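Local coordinates for protein xylooligosaccharide oxidase (Myceliophthora thermophila, PDB 5L6G) that oxidises the C1 hydroxyl of xylooligosaccharides and related sugars to lactones with a bicovalently bound FAD, passing the electrons to oxygen to give hydrogen peroxide, at residues Leu347-Leu352 with His407-Glu412; Met271-Asn276 with Ile379-Gly384. All coordinates share one frame; numbering follows the deposited sequence.

Interaction 1: Leu347-Leu352 with His407-Glu412. With XYP (beta-D-xylopyranose), chain H.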
loop_
_atom_site.group_PDB
_atom_site.type_symbol
_atom_site.label_atom_id
_atom_site.label_comp_id
_atom_site.label_asym_id
_atom_site.label_seq_id
_atom_site.Cartn_x
_atom_site.Cartn_y
_atom_site.Cartn_z
ATOM N N LEU A 347 0.776 3.938 10.861
ATOM C CA LEU A 347 0.676 3.168 12.054
ATOM C C LEU A 347 -0.373 2.092 11.842
ATOM O O LEU A 347 -1.286 2.226 11.014
ATOM C CB LEU A 347 0.208 4.024 13.243
ATOM C CG LEU A 347 1.194 4.711 14.174
ATOM C CD1 LEU A 347 0.375 5.469 15.208
ATOM C CD2 LEU A 347 2.108 3.747 14.877
ATOM N N VAL A 348 -0.198 1.031 12.612
ATOM C CA VAL A 348 -1.229 0.048 12.879
ATOM C C VAL A 348 -1.311 0.010 14.391
ATOM O O VAL A 348 -0.282 -0.040 15.070
ATOM C CB VAL A 348 -0.842 -1.331 12.343
ATOM C CG1 VAL A 348 -1.881 -2.380 12.728
ATOM C CG2 VAL A 348 -0.687 -1.268 10.828
ATOM N N THR A 349 -2.514 0.097 14.935
ATOM C CA THR A 349 -2.674 0.044 16.366
ATOM C C THR A 349 -3.860 -0.851 16.737
ATOM O O THR A 349 -4.764 -1.124 15.931
ATOM C CB THR A 349 -2.920 1.433 17.032
ATOM O OG1 THR A 349 -4.276 1.862 16.818
ATOM C CG2 THR A 349 -1.950 2.524 16.605
ATOM N N SER A 350 -3.830 -1.281 17.984
ATOM C CA SER A 350 -4.999 -1.825 18.663
ATOM C C SER A 350 -5.984 -0.695 18.935
ATOM O O SER A 350 -5.788 0.438 18.493
ATOM C CB SER A 350 -4.538 -2.434 19.986
ATOM O OG SER A 350 -3.903 -1.434 20.783
ATOM N N ALA A 351 -7.047 -0.992 19.675
ATOM C CA ALA A 351 -7.801 0.077 20.323
ATOM C C ALA A 351 -6.825 0.897 21.183
ATOM O O ALA A 351 -5.810 0.397 21.646
ATOM C CB ALA A 351 -8.933 -0.476 21.160
ATOM N N LEU A 352 -7.130 2.166 21.364
ATOM C CA LEU A 352 -6.260 3.076 22.091
ATOM C C LEU A 352 -6.802 3.309 23.498
ATOM O O LEU A 352 -7.988 3.556 23.667
ATOM C CB LEU A 352 -6.202 4.404 21.339
ATOM C CG LEU A 352 -5.668 4.300 19.908
ATOM C CD1 LEU A 352 -5.605 5.661 19.247
ATOM C CD2 LEU A 352 -4.320 3.635 19.900
ATOM N N HIS A 407 -4.979 -5.622 15.822
ATOM C CA HIS A 407 -4.781 -4.811 14.633
ATOM C C HIS A 407 -6.123 -4.292 14.216
ATOM O O HIS A 407 -6.792 -4.843 13.354
ATOM C CB HIS A 407 -4.093 -5.645 13.562
ATOM C CG HIS A 407 -2.792 -6.195 14.040
ATOM N ND1 HIS A 407 -2.511 -7.539 14.062
ATOM C CD2 HIS A 407 -1.731 -5.577 14.612
ATOM C CE1 HIS A 407 -1.306 -7.724 14.574
ATOM N NE2 HIS A 407 -0.807 -6.549 14.904
ATOM N N LEU A 408 -6.504 -3.214 14.883
ATOM C CA LEU A 408 -7.847 -2.676 14.774
ATOM C C LEU A 408 -7.932 -1.534 13.783
ATOM O O LEU A 408 -8.953 -1.397 13.088
ATOM C CB LEU A 408 -8.269 -2.153 16.130
ATOM C CG LEU A 408 -9.736 -1.769 16.240
ATOM C CD1 LEU A 408 -10.649 -2.935 15.890
ATOM C CD2 LEU A 408 -10.025 -1.258 17.642
ATOM N N PHE A 409 -6.879 -0.705 13.759
ATOM C CA PHE A 409 -6.836 0.515 12.955
ATOM C C PHE A 409 -5.546 0.563 12.163
ATOM O O PHE A 409 -4.478 0.224 12.670
ATOM C CB PHE A 409 -6.854 1.785 13.815
ATOM C CG PHE A 409 -8.131 2.008 14.563
ATOM C CD1 PHE A 409 -9.341 2.042 13.893
ATOM C CD2 PHE A 409 -8.120 2.183 15.935
ATOM C CE1 PHE A 409 -10.512 2.262 14.572
ATOM C CE2 PHE A 409 -9.292 2.374 16.624
ATOM C CZ PHE A 409 -10.493 2.429 15.942
ATOM N N LEU A 410 -5.677 1.021 10.930
ATOM C CA LEU A 410 -4.567 1.379 10.073
ATOM C C LEU A 410 -4.617 2.867 9.790
ATOM O O LEU A 410 -5.682 3.450 9.512
ATOM C CB LEU A 410 -4.662 0.595 8.772
ATOM C CG LEU A 410 -3.749 0.929 7.616
ATOM C CD1 LEU A 410 -2.325 0.607 8.026
ATOM C CD2 LEU A 410 -4.169 0.145 6.365
ATOM N N TYR A 411 -3.451 3.488 9.816
ATOM C CA TYR A 411 -3.365 4.927 9.704
ATOM C C TYR A 411 -2.419 5.349 8.599
ATOM O O TYR A 411 -1.353 4.743 8.418
ATOM C CB TYR A 411 -2.813 5.533 10.977
ATOM C CG TYR A 411 -3.515 5.204 12.272
ATOM C CD1 TYR A 411 -3.398 3.942 12.853
ATOM C CD2 TYR A 411 -4.235 6.166 12.948
ATOM C CE1 TYR A 411 -3.964 3.644 14.072
ATOM C CE2 TYR A 411 -4.815 5.888 14.174
ATOM C CZ TYR A 411 -4.677 4.628 14.737
ATOM O OH TYR A 411 -5.251 4.332 15.947
ATOM N N GLU A 412 -2.813 6.411 7.901
ATOM C CA GLU A 412 -1.937 7.129 7.018
ATOM C C GLU A 412 -1.878 8.566 7.537
ATOM O O GLU A 412 -2.922 9.193 7.724
ATOM C CB GLU A 412 -2.450 7.138 5.580
ATOM C CG GLU A 412 -1.453 7.762 4.613
ATOM C CD GLU A 412 -1.962 7.837 3.184
ATOM O OE1 GLU A 412 -3.170 7.560 2.934
ATOM O OE2 GLU A 412 -1.146 8.208 2.313
HETATM O O1 XYP H . -4.813 5.529 1.739
HETATM C C1 XYP H . -4.717 6.297 0.542
HETATM C C2 XYP H . -6.035 7.036 0.315
HETATM C C3 XYP H . -5.920 8.027 -0.836
HETATM C C4 XYP H . -4.718 8.942 -0.626
HETATM C C5 XYP H . -3.444 8.124 -0.379
HETATM O O2 XYP H . -7.037 6.063 0.019
HETATM O O3 XYP H . -7.149 8.755 -1.004
HETATM O O4 XYP H . -4.495 9.734 -1.799
HETATM O O5 XYP H . -3.619 7.186 0.678
#
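The Tyr411 ring meets Leu347 and Thr349 with its edge: Leu347 O and Thr349 OG1 both lie near the ring plane, and Leu347 CB packs 3.6 Å from Tyr411 CD1. The Phe409 ring also receives Thr349 OG1 at its edge, while CG of the preceding residue, Leu408, sits over the centre of one face. With CG anti to its carbonyl carbon (chi1 -55°), Tyr411 runs across Thr349 at about a right angle, and Tyr411 OH donates to Thr349 OG1 at 2.8 Å. Thr349 OG1 in turn donates to Ser350 O at 2.7 Å, on a lone pair, a chain of two bonds that fixes the rotation of both hydroxyls. Leu352 CD1 approaches Tyr411 OH tip to tip. The strands are antiparallel neighbours in the large sheet that carries Arg272 and Glu412 to the sugar, and a classic beta bulge closes their pairing: Thr349 O accepts from both Leu408 N (2.9 Å) and Phe409 N (3.1 Å). Trp253 of helix 246-261 and Phe436 of helix 426-437 pack on the face bearing Tyr411. On the other face Val348 CG2 touches Leu410 CD1 at 3.7 Å. Glu412 OE1 appears to accept from O1 of beta-D-xylopyranose, although its modelled position is doubtful; Glu412 OE2 is hydrogen-bonded to Tyr96.

Interaction 2: Met271-Asn276 with Ile379-Gly384. With XYP (beta-D-xylopyranose), chain H.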
loop_
_atom_site.group_PDB
_atom_site.type_symbol
_atom_site.label_atom_id
_atom_site.label_comp_id
_atom_site.label_asym_id
_atom_site.label_seq_id
_atom_site.Cartn_x
_atom_site.Cartn_y
_atom_site.Cartn_z
ATOM N N MET A 271 -14.932 1.517 5.614
ATOM C CA MET A 271 -15.012 2.882 6.153
ATOM C C MET A 271 -13.695 3.333 6.765
ATOM O O MET A 271 -12.903 2.516 7.186
ATOM C CB MET A 271 -16.113 2.980 7.185
ATOM C CG MET A 271 -16.556 4.390 7.521
ATOM S SD MET A 271 -18.117 4.455 8.408
ATOM C CE MET A 271 -17.838 3.252 9.721
ATOM N N ARG A 272 -13.493 4.647 6.775
ATOM C CA ARG A 272 -12.352 5.279 7.396
ATOM C C ARG A 272 -12.739 6.671 7.903
ATOM O O ARG A 272 -13.724 7.255 7.462
ATOM C CB ARG A 272 -11.250 5.439 6.370
ATOM C CG ARG A 272 -11.545 6.520 5.329
ATOM C CD ARG A 272 -10.587 6.384 4.141
ATOM N NE ARG A 272 -10.781 7.426 3.154
ATOM C CZ ARG A 272 -10.136 7.492 1.998
ATOM N NH1 ARG A 272 -9.262 6.556 1.667
ATOM N NH2 ARG A 272 -10.387 8.485 1.162
ATOM N N VAL A 273 -11.961 7.178 8.837
ATOM C CA VAL A 273 -11.977 8.589 9.172
ATOM C C VAL A 273 -10.936 9.266 8.304
ATOM O O VAL A 273 -9.809 8.820 8.264
ATOM C CB VAL A 273 -11.599 8.824 10.647
ATOM C CG1 VAL A 273 -11.516 10.313 10.942
ATOM C CG2 VAL A 273 -12.605 8.155 11.574
ATOM N N LEU A 274 -11.336 10.326 7.610
ATOM C CA LEU A 274 -10.402 11.262 6.997
ATOM C C LEU A 274 -10.472 12.540 7.797
ATOM O O LEU A 274 -11.543 13.080 7.988
ATOM C CB LEU A 274 -10.801 11.579 5.557
ATOM C CG LEU A 274 -9.995 12.688 4.865
ATOM C CD1 LEU A 274 -8.522 12.297 4.772
ATOM C CD2 LEU A 274 -10.542 12.987 3.489
ATOM N N GLY A 275 -9.324 13.000 8.276
ATOM C CA GLY A 275 -9.234 14.234 9.023
ATOM C C GLY A 275 -8.225 15.138 8.369
ATOM O O GLY A 275 -7.194 14.676 7.885
ATOM N N ASN A 276 -8.550 16.423 8.306
ATOM C CA ASN A 276 -7.557 17.456 8.008
ATOM C C ASN A 276 -7.856 18.635 8.912
ATOM O O ASN A 276 -8.745 18.543 9.755
ATOM C CB ASN A 276 -7.563 17.823 6.514
ATOM C CG ASN A 276 -8.897 18.334 6.024
ATOM O OD1 ASN A 276 -9.453 19.282 6.564
ATOM N ND2 ASN A 276 -9.422 17.701 4.969
ATOM N N ILE A 379 -7.732 7.197 9.308
ATOM C CA ILE A 379 -7.813 6.111 10.255
ATOM C C ILE A 379 -8.769 5.117 9.628
ATOM O O ILE A 379 -9.979 5.350 9.582
ATOM C CB ILE A 379 -8.352 6.553 11.647
ATOM C CG1 ILE A 379 -7.558 7.740 12.188
ATOM C CG2 ILE A 379 -8.282 5.394 12.641
ATOM C CD1 ILE A 379 -8.354 8.630 13.100
ATOM N N ASP A 380 -8.232 4.006 9.141
ATOM C CA ASP A 380 -9.064 3.018 8.473
ATOM C C ASP A 380 -9.735 2.145 9.506
ATOM O O ASP A 380 -9.091 1.731 10.470
ATOM C CB ASP A 380 -8.217 2.133 7.561
ATOM C CG ASP A 380 -7.764 2.850 6.323
ATOM O OD1 ASP A 380 -8.603 3.429 5.623
ATOM O OD2 ASP A 380 -6.576 2.795 6.013
ATOM N N MET A 381 -11.024 1.860 9.307
ATOM C CA MET A 381 -11.693 0.834 10.091
ATOM C C MET A 381 -11.213 -0.518 9.559
ATOM O O MET A 381 -11.733 -1.051 8.603
ATOM C CB MET A 381 -13.235 0.968 10.003
ATOM C CG MET A 381 -13.756 2.325 10.424
ATOM S SD MET A 381 -13.432 2.859 12.127
ATOM C CE MET A 381 -11.967 3.856 11.898
ATOM N N TYR A 382 -10.196 -1.060 10.208
ATOM C CA TYR A 382 -9.349 -2.084 9.615
ATOM C C TYR A 382 -9.688 -3.485 10.117
ATOM O O TYR A 382 -9.789 -4.437 9.338
ATOM C CB TYR A 382 -7.899 -1.703 9.931
ATOM C CG TYR A 382 -6.840 -2.695 9.522
ATOM C CD1 TYR A 382 -6.469 -3.729 10.370
ATOM C CD2 TYR A 382 -6.200 -2.585 8.309
ATOM C CE1 TYR A 382 -5.497 -4.632 10.020
ATOM C CE2 TYR A 382 -5.209 -3.477 7.944
ATOM C CZ TYR A 382 -4.869 -4.503 8.799
ATOM O OH TYR A 382 -3.894 -5.386 8.433
ATOM N N GLY A 383 -9.830 -3.607 11.433
ATOM C CA GLY A 383 -9.960 -4.884 12.098
ATOM C C GLY A 383 -11.348 -5.111 12.676
ATOM O O GLY A 383 -12.358 -4.683 12.114
ATOM N N GLY A 384 -11.396 -5.833 13.789
ATOM C CA GLY A 384 -12.646 -6.182 14.412
ATOM C C GLY A 384 -13.215 -7.483 13.884
ATOM O O GLY A 384 -12.757 -8.010 12.879
HETATM O O1 XYP H . -4.813 5.529 1.739
HETATM C C1 XYP H . -4.717 6.297 0.542
HETATM C C2 XYP H . -6.035 7.036 0.315
HETATM C C3 XYP H . -5.920 8.027 -0.836
HETATM C C4 XYP H . -4.718 8.942 -0.626
HETATM C C5 XYP H . -3.444 8.124 -0.379
HETATM O O2 XYP H . -7.037 6.063 0.019
HETATM O O3 XYP H . -7.149 8.755 -1.004
HETATM O O4 XYP H . -4.495 9.734 -1.799
HETATM O O5 XYP H . -3.619 7.186 0.678
HETATM O O HOH W 1 -13.095 -0.566 6.185
HETATM O O HOH W 2 -8.683 4.117 3.119
#
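The side chains of Val273 and Ile379 run alongside each other in the same direction, with Val273 CB 4.1 Å from Ile379 CD1. Their backbones are bonded in both directions, Val273 N to Ile379 O and Ile379 N to Val273 O, each at 2.8 Å, an antiparallel hydrogen-bonded pair in the middle of the sheet. Leu256 of helix 246-261 packs against Val273 and Met381, making this the close-packed face. The other face is polar and watered. Arg272 and Asp380 also run side by side, but their charged ends stay apart, Arg272 NH1 to Asp380 OD1 being 5.1 Å; a water bridges them, accepting from Arg272 NH1 and donating to Asp380 OD1 at 2.6 Å. Arg272 CG stands between its backbone N and carbonyl carbon (chi1 72°), and the chain then extends straight to NE, which Gln283 holds. The sugar O2 and the water both lie in the guanidinium plane, and Arg272 NH1 donates to O2 of beta-D-xylopyranose at 2.8 Å. A leucine in place of Arg272 would probably cost that sugar O2 and the bridging water the NH1 donor they share. This suggests a substrate-binding arginine positioned partly by Gln283, a neutral amide, with Asp380 linked to it through water rather than by direct contact.

In the fold
Interactions 1 and 2 are parts of one antiparallel sheet, their centres 9 Å apart. Strands 374-381 and 409-417 are neighbours in it and join the two contacts: Asp380 N lies 2.6 Å from Leu410 O and Gly383 N 2.9 Å from Leu408 O, both probable hydrogen bonds. On the helix-covered face Phe409 CE1 packs 3.4 Å from Met381 CE. The opposite face looks toward the bound FAD, with the side chains of Leu410 and Arg272 each about 6 Å from it. Both contacts send a substrate-binding residue to the same xylose: Arg272 to O2 and Glu412 to O1, the latter bond less certain in the model. Thr154 and Tyr451 add further hydrogen bonds to it.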